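Peptide synthetase, module 7 (PDB 4TX3) probably serves as the condensation-family domain of a glycopeptide-antibiotic peptide synthetase that recruits cytochrome P450 enzymes to crosslink the bound peptide. Local coordinates at residues Gly236-Arg241 and Ser434-Leu439; Met261-Gln266 and Arg326-Val331; Ile284-Pro289 and Arg306-Arg311; Leu365-Glu370 and Phe401-Arg406; Thr390-Ile395 and Ala419-Ala424. All coordinates share one frame; numbering follows the deposited sequence.

Contact 1: Gly236-Arg241 and Ser434-Leu439; sequences GTVALR and SLARRL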
# COMPACT_ATOMS: atom_id res chain seq x y z
N GLY B 236 -29.44 9.35 -2.68
CA GLY B 236 -29.60 8.43 -3.78
C GLY B 236 -28.35 8.46 -4.63
O GLY B 236 -27.49 9.33 -4.43
N THR B 237 -28.22 7.53 -5.56
CA THR B 237 -27.08 7.56 -6.47
C THR B 237 -27.51 7.29 -7.90
O THR B 237 -28.59 6.77 -8.13
CB THR B 237 -26.01 6.53 -6.09
OG1 THR B 237 -26.59 5.22 -6.05
CG2 THR B 237 -25.42 6.84 -4.74
N VAL B 238 -26.66 7.70 -8.84
CA VAL B 238 -26.81 7.39 -10.25
C VAL B 238 -25.42 7.09 -10.80
O VAL B 238 -24.46 7.81 -10.51
CB VAL B 238 -27.47 8.55 -11.06
CG1 VAL B 238 -28.87 8.82 -10.56
CG2 VAL B 238 -26.65 9.83 -10.97
N ALA B 239 -25.30 6.01 -11.57
CA ALA B 239 -24.02 5.64 -12.16
C ALA B 239 -23.69 6.58 -13.30
O ALA B 239 -24.53 7.37 -13.75
CB ALA B 239 -24.04 4.20 -12.65
N LEU B 240 -22.47 6.46 -13.80
CA LEU B 240 -21.96 7.43 -14.73
C LEU B 240 -20.71 6.84 -15.37
O LEU B 240 -19.85 6.31 -14.65
CB LEU B 240 -21.67 8.72 -13.97
CG LEU B 240 -20.85 9.90 -14.47
CD1 LEU B 240 -21.09 11.02 -13.50
CD2 LEU B 240 -19.38 9.58 -14.51
N ARG B 241 -20.61 6.91 -16.69
CA ARG B 241 -19.40 6.47 -17.37
C ARG B 241 -18.92 7.46 -18.43
O ARG B 241 -19.73 8.03 -19.15
CB ARG B 241 -19.61 5.10 -18.03
CG ARG B 241 -18.29 4.51 -18.55
CD ARG B 241 -18.44 3.39 -19.59
NE ARG B 241 -17.16 3.19 -20.27
CZ ARG B 241 -16.17 2.43 -19.79
NH1 ARG B 241 -16.32 1.77 -18.64
NH2 ARG B 241 -15.04 2.32 -20.46
N SER B 434 -29.95 13.45 -15.20
CA SER B 434 -29.65 14.47 -16.19
C SER B 434 -28.29 15.13 -15.94
O SER B 434 -27.48 15.29 -16.85
CB SER B 434 -30.74 15.54 -16.19
OG SER B 434 -32.00 14.97 -16.43
N LEU B 435 -28.07 15.51 -14.69
CA LEU B 435 -26.80 16.07 -14.28
C LEU B 435 -25.66 15.15 -14.61
O LEU B 435 -24.66 15.58 -15.19
CB LEU B 435 -26.79 16.38 -12.79
CG LEU B 435 -26.98 17.84 -12.43
CD1 LEU B 435 -27.13 17.97 -10.93
CD2 LEU B 435 -25.82 18.69 -12.97
N ALA B 436 -25.79 13.87 -14.23
CA ALA B 436 -24.74 12.90 -14.48
C ALA B 436 -24.49 12.76 -15.97
O ALA B 436 -23.34 12.82 -16.42
CB ALA B 436 -25.08 11.55 -13.87
N ARG B 437 -25.56 12.61 -16.74
CA ARG B 437 -25.40 12.45 -18.19
C ARG B 437 -24.84 13.71 -18.86
O ARG B 437 -24.04 13.62 -19.81
CB ARG B 437 -26.74 12.04 -18.83
CG ARG B 437 -27.11 10.58 -18.54
CD ARG B 437 -28.55 10.25 -18.90
NE ARG B 437 -28.79 10.23 -20.34
CZ ARG B 437 -29.94 10.59 -20.91
NH1 ARG B 437 -30.96 11.00 -20.16
NH2 ARG B 437 -30.05 10.54 -22.23
N ARG B 438 -25.23 14.89 -18.38
CA ARG B 438 -24.69 16.12 -18.95
C ARG B 438 -23.20 16.29 -18.63
O ARG B 438 -22.43 16.75 -19.48
CB ARG B 438 -25.50 17.32 -18.46
CG ARG B 438 -26.70 17.55 -19.35
CD ARG B 438 -27.81 18.31 -18.70
NE ARG B 438 -28.92 18.49 -19.64
CZ ARG B 438 -30.15 18.84 -19.30
NH1 ARG B 438 -30.46 19.06 -18.03
NH2 ARG B 438 -31.09 18.97 -20.24
N LEU B 439 -22.78 15.86 -17.44
CA LEU B 439 -21.37 15.96 -17.10
C LEU B 439 -20.56 15.09 -18.05
O LEU B 439 -19.48 15.50 -18.51
CB LEU B 439 -21.11 15.58 -15.63
CG LEU B 439 -19.61 15.54 -15.29
CD1 LEU B 439 -18.92 16.90 -15.48
CD2 LEU B 439 -19.37 15.03 -13.88
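Leu240 points from its strand at Ala436, and its side chain meets the helix from the root outward. CB lies 4.4 Å from the CB of Ala436; CG is placed anti to the backbone N (chi1 166°), and from it CD1 alone goes to that alanine. CD1 rests 4.0 Å from Ala436 CB, close to Ala436 O as well, and 4.4 Å from Leu439 CD2, one turn on. The other methyl turns to the sheet, where Leu240 packs on Leu403. Two residues earlier, Val238 sends CG2 to within 3.7 Å of Ala436 CB, so the small alanine takes a methyl from each of two strand residues. Strand 235-242 is an outermost strand of the four-stranded mixed sheet of the C-terminal lobe in this condensation-domain fold, and helix 429-448 lies against one face of that sheet. The axes of the two short segments run nearly parallel, 9° apart, and come within 8.3 Å, a gap filled by Ala436 CB together with Val238 CG2 and Leu240 CD1. Leu435 and Leu439 extend the apolar layer over Leu399 and Phe401 of strand 399-407, the next but one in the sheet, while Arg437 points away.

Contact 2: Met261-Gln266 and Arg326-Val331; sequences MPQLVQ and RVQEAV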
# COMPACT_ATOMS: atom_id res chain seq x y z
N MET B 261 -5.81 15.01 -14.28
CA MET B 261 -7.21 14.71 -14.54
C MET B 261 -8.19 15.27 -13.49
O MET B 261 -9.26 15.74 -13.86
CB MET B 261 -7.40 13.20 -14.67
CG MET B 261 -8.80 12.80 -15.08
SD MET B 261 -9.13 13.30 -16.78
CE MET B 261 -7.70 12.66 -17.66
N PRO B 262 -7.85 15.20 -12.18
CA PRO B 262 -8.83 15.75 -11.22
C PRO B 262 -9.17 17.21 -11.47
O PRO B 262 -10.31 17.63 -11.28
CB PRO B 262 -8.14 15.58 -9.87
CG PRO B 262 -7.22 14.42 -10.07
CD PRO B 262 -6.74 14.51 -11.49
N GLN B 263 -8.20 17.99 -11.94
CA GLN B 263 -8.45 19.40 -12.20
C GLN B 263 -9.21 19.62 -13.52
O GLN B 263 -10.02 20.53 -13.63
CB GLN B 263 -7.14 20.19 -12.20
CG GLN B 263 -6.38 20.14 -10.88
CD GLN B 263 -5.09 20.96 -10.91
OE1 GLN B 263 -4.53 21.22 -11.97
NE2 GLN B 263 -4.64 21.38 -9.74
N LEU B 264 -8.96 18.77 -14.52
CA LEU B 264 -9.69 18.84 -15.78
C LEU B 264 -11.17 18.63 -15.57
O LEU B 264 -12.00 19.35 -16.14
CB LEU B 264 -9.17 17.80 -16.77
CG LEU B 264 -7.76 17.98 -17.32
CD1 LEU B 264 -7.53 17.03 -18.45
CD2 LEU B 264 -7.54 19.38 -17.79
N VAL B 265 -11.51 17.63 -14.76
CA VAL B 265 -12.91 17.30 -14.48
C VAL B 265 -13.52 18.41 -13.61
O VAL B 265 -14.70 18.76 -13.76
CB VAL B 265 -13.03 15.92 -13.77
CG1 VAL B 265 -14.46 15.63 -13.38
CG2 VAL B 265 -12.48 14.81 -14.67
N GLN B 266 -12.72 18.97 -12.72
CA GLN B 266 -13.22 20.08 -11.92
C GLN B 266 -13.57 21.27 -12.81
O GLN B 266 -14.58 21.94 -12.59
CB GLN B 266 -12.19 20.49 -10.88
CG GLN B 266 -12.67 21.59 -9.99
CD GLN B 266 -11.67 21.88 -8.91
OE1 GLN B 266 -10.75 21.09 -8.69
NE2 GLN B 266 -11.83 23.02 -8.22
N ARG B 326 -7.36 28.54 -14.79
CA ARG B 326 -7.85 29.24 -13.58
C ARG B 326 -7.98 28.29 -12.39
O ARG B 326 -7.66 28.66 -11.25
CB ARG B 326 -9.20 29.91 -13.84
CG ARG B 326 -9.14 31.12 -14.71
CD ARG B 326 -10.52 31.71 -14.97
NE ARG B 326 -10.51 32.50 -16.20
CZ ARG B 326 -11.58 33.07 -16.74
NH1 ARG B 326 -12.78 32.97 -16.17
NH2 ARG B 326 -11.45 33.76 -17.87
N VAL B 327 -8.48 27.08 -12.65
CA VAL B 327 -8.59 26.05 -11.62
C VAL B 327 -7.21 25.71 -11.09
O VAL B 327 -6.97 25.70 -9.89
CB VAL B 327 -9.28 24.77 -12.17
CG1 VAL B 327 -8.98 23.54 -11.29
CG2 VAL B 327 -10.77 24.99 -12.35
N GLN B 328 -6.29 25.46 -12.02
CA GLN B 328 -4.96 24.99 -11.68
C GLN B 328 -4.21 26.06 -10.91
O GLN B 328 -3.49 25.75 -9.96
CB GLN B 328 -4.22 24.59 -12.95
CG GLN B 328 -2.75 24.25 -12.76
CD GLN B 328 -2.08 23.83 -14.06
OE1 GLN B 328 -2.75 23.70 -15.11
NE2 GLN B 328 -0.76 23.62 -14.02
N GLU B 329 -4.38 27.31 -11.30
CA GLU B 329 -3.76 28.39 -10.56
C GLU B 329 -4.32 28.47 -9.13
O GLU B 329 -3.56 28.53 -8.17
CB GLU B 329 -3.94 29.71 -11.27
CG GLU B 329 -3.37 30.86 -10.50
CD GLU B 329 -3.27 32.11 -11.33
OE1 GLU B 329 -4.17 32.97 -11.21
OE2 GLU B 329 -2.29 32.23 -12.11
N ALA B 330 -5.65 28.46 -9.01
CA ALA B 330 -6.32 28.50 -7.72
C ALA B 330 -5.93 27.34 -6.81
O ALA B 330 -5.68 27.53 -5.62
CB ALA B 330 -7.83 28.53 -7.91
N VAL B 331 -5.87 26.13 -7.36
CA VAL B 331 -5.56 24.95 -6.55
C VAL B 331 -4.13 25.01 -6.04
O VAL B 331 -3.89 24.82 -4.84
CB VAL B 331 -5.77 23.64 -7.35
CG1 VAL B 331 -5.25 22.45 -6.57
CG2 VAL B 331 -7.24 23.46 -7.68
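Gln263 faces helix 320-334 with its whole length and touches Val327, Gln328 and Val331 in turn. The carbon-to-carbon contacts lie nearest the helix backbone: CB of Gln263 sits 3.9 Å from CG1 of Val327. The same valine methyl is met a turn later by Gln266, whose amide carbon CD approaches it to 4.0 Å after the chain has run out extended, CG anti to the backbone N (chi1 -178°). Val327 CG1 therefore lies between the CB of Gln263 and the amide end of Gln266.

Amide-to-carbon contacts form the second kind. Beyond CG the Gln263 chain is extended, and its two amide branches find different partners. OE1 lies 3.5 Å from CB of Gln328, whose side chain crosses that of Gln263 at about a right angle, the two amide planes 43° apart. NE2 meets Val331 tip to tip, 3.4 Å from CG1.

The backbones give the frame for this: the segment axes are 9.6 Å apart at closest and 122° apart in direction. Behind the contact, Val265 turns to Leu365 and Val367 of the sheet, while Gln266 and Val331 both reach Val310, so the crossing joins two helices of the C-terminal lobe over strand 306-313.

No hydrogen bond or salt bridge spans the two segments. The glutamines act here by shape, through the stem of Gln263 and the van der Waals surface of both amides, and nothing in the contact pairs one amide with the other.

Contact 3: Ile284-Pro289 and Arg306-Arg311; sequences IGTTLP and RPFPVR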
# COMPACT_ATOMS: atom_id res chain seq x y z
N ILE B 284 -16.25 24.69 -5.77
CA ILE B 284 -16.34 23.24 -5.80
C ILE B 284 -15.36 22.66 -4.81
O ILE B 284 -14.16 22.93 -4.89
CB ILE B 284 -16.05 22.69 -7.17
CG1 ILE B 284 -17.09 23.22 -8.17
CG2 ILE B 284 -16.03 21.17 -7.12
CD1 ILE B 284 -16.89 22.74 -9.58
N GLY B 285 -15.87 21.86 -3.88
CA GLY B 285 -15.03 21.28 -2.85
C GLY B 285 -14.65 19.85 -3.13
O GLY B 285 -15.27 19.16 -3.95
N THR B 286 -13.61 19.40 -2.45
CA THR B 286 -13.13 18.04 -2.55
C THR B 286 -12.58 17.59 -1.19
O THR B 286 -12.25 18.42 -0.35
CB THR B 286 -12.03 17.90 -3.63
OG1 THR B 286 -11.91 16.52 -4.01
CG2 THR B 286 -10.69 18.40 -3.11
N THR B 287 -12.51 16.28 -0.98
CA THR B 287 -11.97 15.75 0.26
C THR B 287 -10.61 15.09 0.00
O THR B 287 -10.51 14.11 -0.72
CB THR B 287 -12.93 14.76 0.91
OG1 THR B 287 -14.17 15.42 1.16
CG2 THR B 287 -12.38 14.25 2.23
N LEU B 288 -9.58 15.67 0.60
CA LEU B 288 -8.23 15.12 0.52
C LEU B 288 -8.02 14.09 1.63
O LEU B 288 -8.56 14.26 2.73
CB LEU B 288 -7.20 16.23 0.67
CG LEU B 288 -7.29 17.44 -0.24
CD1 LEU B 288 -6.14 18.38 0.07
CD2 LEU B 288 -7.24 16.96 -1.67
N PRO B 289 -7.21 13.05 1.35
CA PRO B 289 -6.82 12.13 2.42
C PRO B 289 -5.78 12.80 3.31
O PRO B 289 -5.30 13.89 2.95
CB PRO B 289 -6.20 10.97 1.67
CG PRO B 289 -5.50 11.66 0.53
CD PRO B 289 -6.45 12.78 0.12
N ARG B 306 -9.60 15.70 4.92
CA ARG B 306 -9.79 17.16 5.06
C ARG B 306 -10.47 17.80 3.86
O ARG B 306 -9.96 17.72 2.73
CB ARG B 306 -8.44 17.81 5.25
CG ARG B 306 -7.40 17.05 4.51
CD ARG B 306 -6.03 17.27 5.04
NE ARG B 306 -5.11 16.58 4.17
CZ ARG B 306 -3.98 17.12 3.74
NH1 ARG B 306 -3.67 18.36 4.10
NH2 ARG B 306 -3.19 16.43 2.92
N PRO B 307 -11.62 18.45 4.11
CA PRO B 307 -12.32 19.23 3.08
C PRO B 307 -11.42 20.34 2.56
O PRO B 307 -10.58 20.86 3.29
CB PRO B 307 -13.53 19.80 3.81
CG PRO B 307 -13.73 18.89 4.98
CD PRO B 307 -12.34 18.47 5.39
N PHE B 308 -11.60 20.67 1.29
CA PHE B 308 -10.71 21.55 0.55
C PHE B 308 -11.52 22.23 -0.56
O PHE B 308 -11.79 21.63 -1.61
CB PHE B 308 -9.53 20.74 -0.01
CG PHE B 308 -8.64 21.53 -0.94
CD1 PHE B 308 -8.06 22.72 -0.52
CD2 PHE B 308 -8.37 21.06 -2.23
CE1 PHE B 308 -7.23 23.46 -1.37
CE2 PHE B 308 -7.55 21.79 -3.09
CZ PHE B 308 -6.97 22.99 -2.66
N PRO B 309 -11.96 23.47 -0.30
CA PRO B 309 -12.81 24.25 -1.21
C PRO B 309 -11.99 25.08 -2.16
O PRO B 309 -11.05 25.74 -1.73
CB PRO B 309 -13.59 25.14 -0.26
CG PRO B 309 -12.60 25.40 0.84
CD PRO B 309 -11.81 24.13 1.00
N VAL B 310 -12.32 25.06 -3.45
CA VAL B 310 -11.63 25.89 -4.42
C VAL B 310 -12.63 26.75 -5.16
O VAL B 310 -13.63 26.26 -5.70
CB VAL B 310 -10.79 25.04 -5.40
CG1 VAL B 310 -10.25 25.92 -6.52
CG2 VAL B 310 -9.65 24.36 -4.64
N ARG B 311 -12.38 28.05 -5.12
CA ARG B 311 -13.27 29.00 -5.74
C ARG B 311 -12.82 29.23 -7.16
O ARG B 311 -11.63 29.41 -7.43
CB ARG B 311 -13.29 30.31 -4.95
CG ARG B 311 -14.26 31.34 -5.45
CD ARG B 311 -14.06 32.63 -4.68
NE ARG B 311 -15.10 33.60 -4.97
CZ ARG B 311 -15.34 34.67 -4.22
NH1 ARG B 311 -14.61 34.89 -3.14
NH2 ARG B 311 -16.32 35.50 -4.54
O HOH W 1 -3.59 14.71 1.01
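Phe308 and Leu288 form the close-packed side of this pair of strands. CG of Leu288 lies 4.0 Å from CB of Phe308, and Thr286 runs beside the phenylalanine, its CG2 at the ring edge 3.6 Å from CD2. Phe308 CG, anti to the backbone N (chi1 173°), is placed 4.1 Å from Leu288 CD1; the ring packs on Ala334 and Leu338, and Val310 on the same face reaches helix 320-334. The hydroxyl of Thr286 turns to Leu365 O of the neighbouring strand. Below the side chains, Ile284, Thr286 and Leu288 form hydrogen-bonded pairs with Val310, Phe308 and Arg306, although the bond from Phe308 N is weak.

The Arg306 and Pro289 end is more open and wetter, held by polar bonds. Arg306 NE gives Pro289 O a nearly straight bond of 3.0 Å (162° at the hydrogen) within the guanidinium plane, and NH2 adds a weak one. A water donates to the same carbonyl at 2.7 Å and accepts from Arg306 NH2, so three donors gather on one oxygen, while Leu288 CD1 lies over one guanidinium face. An alanine in place of Arg306 would probably leave Pro289 O without its two guanidinium donors and the water without its NH2 partner.

The arrangement is a two-stranded antiparallel ribbon; the long irregular connection between its strands probably corresponds to the floor loop of condensation domains, which reaches toward the other lobe.

Contact 4: Leu365-Glu370 and Phe401-Arg406; sequences LQVREE and FALTER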
# COMPACT_ATOMS: atom_id res chain seq x y z
N LEU B 365 -16.44 17.06 -5.48
CA LEU B 365 -15.88 16.24 -6.55
C LEU B 365 -14.69 15.40 -6.08
O LEU B 365 -13.75 15.90 -5.48
CB LEU B 365 -15.46 17.10 -7.73
CG LEU B 365 -14.72 16.39 -8.87
CD1 LEU B 365 -15.55 15.27 -9.44
CD2 LEU B 365 -14.37 17.37 -9.94
N GLN B 366 -14.77 14.11 -6.36
CA GLN B 366 -13.73 13.15 -6.02
C GLN B 366 -13.31 12.41 -7.30
O GLN B 366 -14.14 11.78 -7.95
CB GLN B 366 -14.25 12.17 -4.97
CG GLN B 366 -13.31 11.89 -3.83
CD GLN B 366 -13.09 13.08 -2.92
OE1 GLN B 366 -13.96 13.95 -2.74
NE2 GLN B 366 -11.90 13.14 -2.35
N VAL B 367 -12.05 12.52 -7.68
CA VAL B 367 -11.54 11.80 -8.83
C VAL B 367 -10.34 11.00 -8.38
O VAL B 367 -9.26 11.54 -8.24
CB VAL B 367 -11.12 12.73 -9.98
CG1 VAL B 367 -10.43 11.93 -11.09
CG2 VAL B 367 -12.32 13.48 -10.53
N ARG B 368 -10.54 9.71 -8.12
CA ARG B 368 -9.46 8.88 -7.58
C ARG B 368 -8.95 7.86 -8.61
O ARG B 368 -9.63 7.56 -9.60
CB ARG B 368 -9.93 8.14 -6.32
CG ARG B 368 -10.85 6.98 -6.63
CD ARG B 368 -11.20 6.16 -5.41
NE ARG B 368 -11.76 4.86 -5.80
CZ ARG B 368 -11.04 3.75 -5.95
NH1 ARG B 368 -9.73 3.78 -5.74
NH2 ARG B 368 -11.62 2.61 -6.31
N GLU B 369 -7.77 7.32 -8.35
CA GLU B 369 -7.22 6.23 -9.16
C GLU B 369 -7.80 4.87 -8.77
O GLU B 369 -8.37 4.74 -7.68
CB GLU B 369 -5.70 6.19 -9.03
CG GLU B 369 -5.01 5.97 -10.35
CD GLU B 369 -4.96 7.24 -11.16
OE1 GLU B 369 -5.20 8.31 -10.56
OE2 GLU B 369 -4.68 7.17 -12.38
N GLU B 370 -7.67 3.89 -9.66
CA GLU B 370 -8.00 2.49 -9.38
C GLU B 370 -7.34 2.06 -8.10
O GLU B 370 -6.33 2.63 -7.73
CB GLU B 370 -7.49 1.59 -10.49
CG GLU B 370 -8.52 1.06 -11.43
CD GLU B 370 -7.87 0.54 -12.69
OE1 GLU B 370 -6.69 0.91 -12.93
OE2 GLU B 370 -8.53 -0.23 -13.43
N PHE B 401 -19.84 14.01 -6.53
CA PHE B 401 -19.39 13.14 -7.60
C PHE B 401 -18.22 12.32 -7.12
O PHE B 401 -17.26 12.87 -6.56
CB PHE B 401 -18.97 13.95 -8.82
CG PHE B 401 -20.12 14.65 -9.53
CD1 PHE B 401 -20.58 15.88 -9.09
CD2 PHE B 401 -20.68 14.10 -10.67
CE1 PHE B 401 -21.60 16.52 -9.75
CE2 PHE B 401 -21.70 14.75 -11.33
CZ PHE B 401 -22.16 15.96 -10.87
N ALA B 402 -18.32 11.00 -7.33
CA ALA B 402 -17.22 10.08 -7.06
C ALA B 402 -16.82 9.33 -8.34
O ALA B 402 -17.50 8.39 -8.77
CB ALA B 402 -17.60 9.10 -5.96
N LEU B 403 -15.72 9.77 -8.94
CA LEU B 403 -15.24 9.23 -10.21
C LEU B 403 -13.93 8.49 -10.02
O LEU B 403 -13.04 8.98 -9.31
CB LEU B 403 -15.04 10.34 -11.25
CG LEU B 403 -16.15 11.36 -11.52
CD1 LEU B 403 -15.78 12.13 -12.77
CD2 LEU B 403 -17.50 10.70 -11.68
N THR B 404 -13.82 7.34 -10.68
CA THR B 404 -12.61 6.52 -10.66
C THR B 404 -12.00 6.38 -12.05
O THR B 404 -12.66 5.92 -12.97
CB THR B 404 -12.89 5.11 -10.13
OG1 THR B 404 -13.38 5.20 -8.79
CG2 THR B 404 -11.62 4.25 -10.15
N GLU B 405 -10.74 6.78 -12.20
CA GLU B 405 -9.97 6.54 -13.42
C GLU B 405 -9.56 5.07 -13.54
O GLU B 405 -8.83 4.58 -12.68
CB GLU B 405 -8.71 7.41 -13.46
CG GLU B 405 -8.92 8.91 -13.67
CD GLU B 405 -7.62 9.61 -14.08
OE1 GLU B 405 -6.76 9.86 -13.19
OE2 GLU B 405 -7.44 9.90 -15.29
N ARG B 406 -10.01 4.39 -14.58
CA ARG B 406 -9.52 3.04 -14.91
C ARG B 406 -8.24 3.15 -15.73
O ARG B 406 -8.06 4.10 -16.48
CB ARG B 406 -10.55 2.23 -15.70
CG ARG B 406 -11.83 1.90 -14.98
CD ARG B 406 -11.54 1.13 -13.73
NE ARG B 406 -12.75 0.77 -13.02
CZ ARG B 406 -12.75 0.27 -11.79
NH1 ARG B 406 -11.59 0.08 -11.15
NH2 ARG B 406 -13.90 -0.02 -11.19
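The Arg368 guanidinium carries CG2 of Thr404 over one face, offset toward the rim and 4.1 Å above the plane. Arg368 CG stands between its backbone N and carbonyl carbon (chi1 75°), beside Thr404 OG1. The same methyl also lies over a face of the Arg406 guanidinium, whose edge is met by CG of Glu370, 3.2 Å from NH1. The Glu370 carboxylate, turned 56° from this guanidinium, makes a long salt bridge of 3.8 Å from OE2 to Arg406 NH1; Glu417 pairs with Arg406 NH2. An alanine in place of Glu370 would probably leave Arg406 NH1 without its carboxylate and its edge without CG. Strands 363-369 and 399-407 run parallel in the C-terminal lobe's mixed sheet, and the chain between them visits the other lobe as strand 383-388. Bonds pass both ways: Leu403 N reaches Gln366 O at 2.7 Å and Arg368 N reaches Leu403 O at 2.9 Å, each donor nearly along the C=O axis. On the face toward helix 261-278, Leu365 CD1 packs 3.7 Å from Phe401 CB. Further along, Glu369 OE1 comes 3.4 Å from Glu405 OE1, a like-charge approach probably eased by Arg407, which bridges to Glu369, while His247 bonds Glu405 OE2.

Contact 5: Thr390-Ile395 and Ala419-Ala424; sequences TGVEAI and ALHYAA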
# COMPACT_ATOMS: atom_id res chain seq x y z
N THR B 390 -23.34 -2.91 1.29
CA THR B 390 -24.22 -2.13 2.16
C THR B 390 -24.64 -0.83 1.49
O THR B 390 -24.13 -0.48 0.43
CB THR B 390 -23.56 -1.80 3.52
OG1 THR B 390 -22.21 -1.39 3.30
CG2 THR B 390 -23.56 -3.02 4.44
N GLY B 391 -25.56 -0.12 2.14
CA GLY B 391 -26.20 1.04 1.54
C GLY B 391 -25.32 2.27 1.39
O GLY B 391 -24.24 2.35 1.96
N VAL B 392 -25.81 3.23 0.61
CA VAL B 392 -25.12 4.49 0.40
C VAL B 392 -25.09 5.31 1.70
O VAL B 392 -26.10 5.40 2.39
CB VAL B 392 -25.80 5.31 -0.72
CG1 VAL B 392 -27.27 5.45 -0.46
CG2 VAL B 392 -25.16 6.69 -0.86
N GLU B 393 -23.93 5.89 2.03
CA GLU B 393 -23.78 6.64 3.29
C GLU B 393 -24.60 7.93 3.32
O GLU B 393 -24.94 8.48 2.27
CB GLU B 393 -22.30 6.96 3.55
CG GLU B 393 -21.35 5.76 3.45
CD GLU B 393 -21.52 4.70 4.56
OE1 GLU B 393 -22.46 4.80 5.40
OE2 GLU B 393 -20.69 3.75 4.60
N ALA B 394 -24.90 8.41 4.52
CA ALA B 394 -25.58 9.69 4.69
C ALA B 394 -24.78 10.82 4.05
O ALA B 394 -23.54 10.82 4.10
CB ALA B 394 -25.81 9.98 6.17
N ILE B 395 -25.48 11.78 3.45
CA ILE B 395 -24.83 12.89 2.75
C ILE B 395 -25.18 14.25 3.39
O ILE B 395 -26.33 14.47 3.79
CB ILE B 395 -25.21 12.90 1.25
CG1 ILE B 395 -24.36 13.90 0.47
CG2 ILE B 395 -26.71 13.20 1.04
CD1 ILE B 395 -24.62 13.85 -1.03
N ALA B 419 -20.14 7.51 -9.83
CA ALA B 419 -21.49 7.73 -9.39
C ALA B 419 -21.67 9.14 -8.86
O ALA B 419 -20.72 9.74 -8.35
CB ALA B 419 -21.86 6.73 -8.32
N LEU B 420 -22.89 9.65 -9.01
CA LEU B 420 -23.28 10.93 -8.45
C LEU B 420 -24.17 10.67 -7.25
O LEU B 420 -25.25 10.10 -7.39
CB LEU B 420 -24.01 11.79 -9.50
CG LEU B 420 -24.67 13.06 -8.95
CD1 LEU B 420 -23.64 14.00 -8.29
CD2 LEU B 420 -25.43 13.80 -10.02
N HIS B 421 -23.74 11.07 -6.06
CA HIS B 421 -24.60 10.96 -4.90
C HIS B 421 -25.33 12.28 -4.71
O HIS B 421 -24.74 13.34 -4.90
CB HIS B 421 -23.79 10.59 -3.66
CG HIS B 421 -23.05 9.29 -3.78
ND1 HIS B 421 -23.23 8.25 -2.90
CD2 HIS B 421 -22.13 8.87 -4.68
CE1 HIS B 421 -22.45 7.24 -3.25
NE2 HIS B 421 -21.77 7.59 -4.33
N TYR B 422 -26.60 12.24 -4.35
CA TYR B 422 -27.35 13.48 -4.18
C TYR B 422 -28.25 13.44 -2.98
O TYR B 422 -28.66 12.37 -2.51
CB TYR B 422 -28.19 13.78 -5.43
CG TYR B 422 -29.21 12.70 -5.71
CD1 TYR B 422 -28.85 11.56 -6.43
CD2 TYR B 422 -30.51 12.81 -5.25
CE1 TYR B 422 -29.77 10.56 -6.68
CE2 TYR B 422 -31.44 11.81 -5.50
CZ TYR B 422 -31.06 10.69 -6.22
OH TYR B 422 -31.98 9.70 -6.48
N ALA B 423 -28.59 14.63 -2.50
CA ALA B 423 -29.45 14.77 -1.34
C ALA B 423 -30.89 14.55 -1.79
O ALA B 423 -31.47 15.39 -2.48
CB ALA B 423 -29.27 16.14 -0.70
N ALA B 424 -31.48 13.42 -1.39
CA ALA B 424 -32.80 13.06 -1.89
C ALA B 424 -33.88 14.06 -1.44
O ALA B 424 -34.93 14.16 -2.07
CB ALA B 424 -33.17 11.64 -1.47
O HOH W 2 -23.71 9.68 -0.01
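Val392 lays its CG2 methyl against the edge of the His421 ring, near the ring plane, 3.2 Å from ND1 and 3.7 Å from CE1. The methyl is anti to the backbone N of its own residue, and the two side chains slide past each other in opposite directions. A water joins the same ring nitrogen to the loop: it donates to Glu393 O at 2.9 Å and lies 3.3 Å from His421 ND1. The loop 390-395 brings the chain back from strand 383-388 of the N-terminal lobe to strand 399-407 of the C-terminal one, and here it passes beside strand 413-423, a passage between lobes expected of the condensation-domain fold. Arg37 and Ser42 hold the loop from the N-terminal side, through Val392 O and the Glu393 carboxylate. At the other end Ile395 points at the strand: chi1 sets CG1 anti to the backbone N, and the extended chi2 (175°) brings CD1 to 3.9 Å from His421 O, while CG2 lies 4.0 Å from Ala423 CA and 4.3 Å from its CB. Tyr422, between those two, points away from the loop at CB, and its side chain packs on His429 and Ala432 of helix 429-448.

From the N terminus, contact 1 opens first, at strand 235-242, and closes last, at helix 429-448, so the other four all nest within its loop. Contact 2 opens next on helix 261-278; contact 3 opens and closes inside it, its two strands directly following the first helix and preceding the second. After helix 320-334 closes contact 2, contact 4 opens at 365-370. Contact 5 opens at 390-395 before contact 4 closes at 401-406, and closes at 419-424, so these two cross. Contacts 1, 4 and 5 share the four-stranded sheet; helix 261-278 joins contact 4 to contact 3, whose strands 363-369 and 281-288 also meet directly, and contact 5 ties that sheet to the loop from the other lobe.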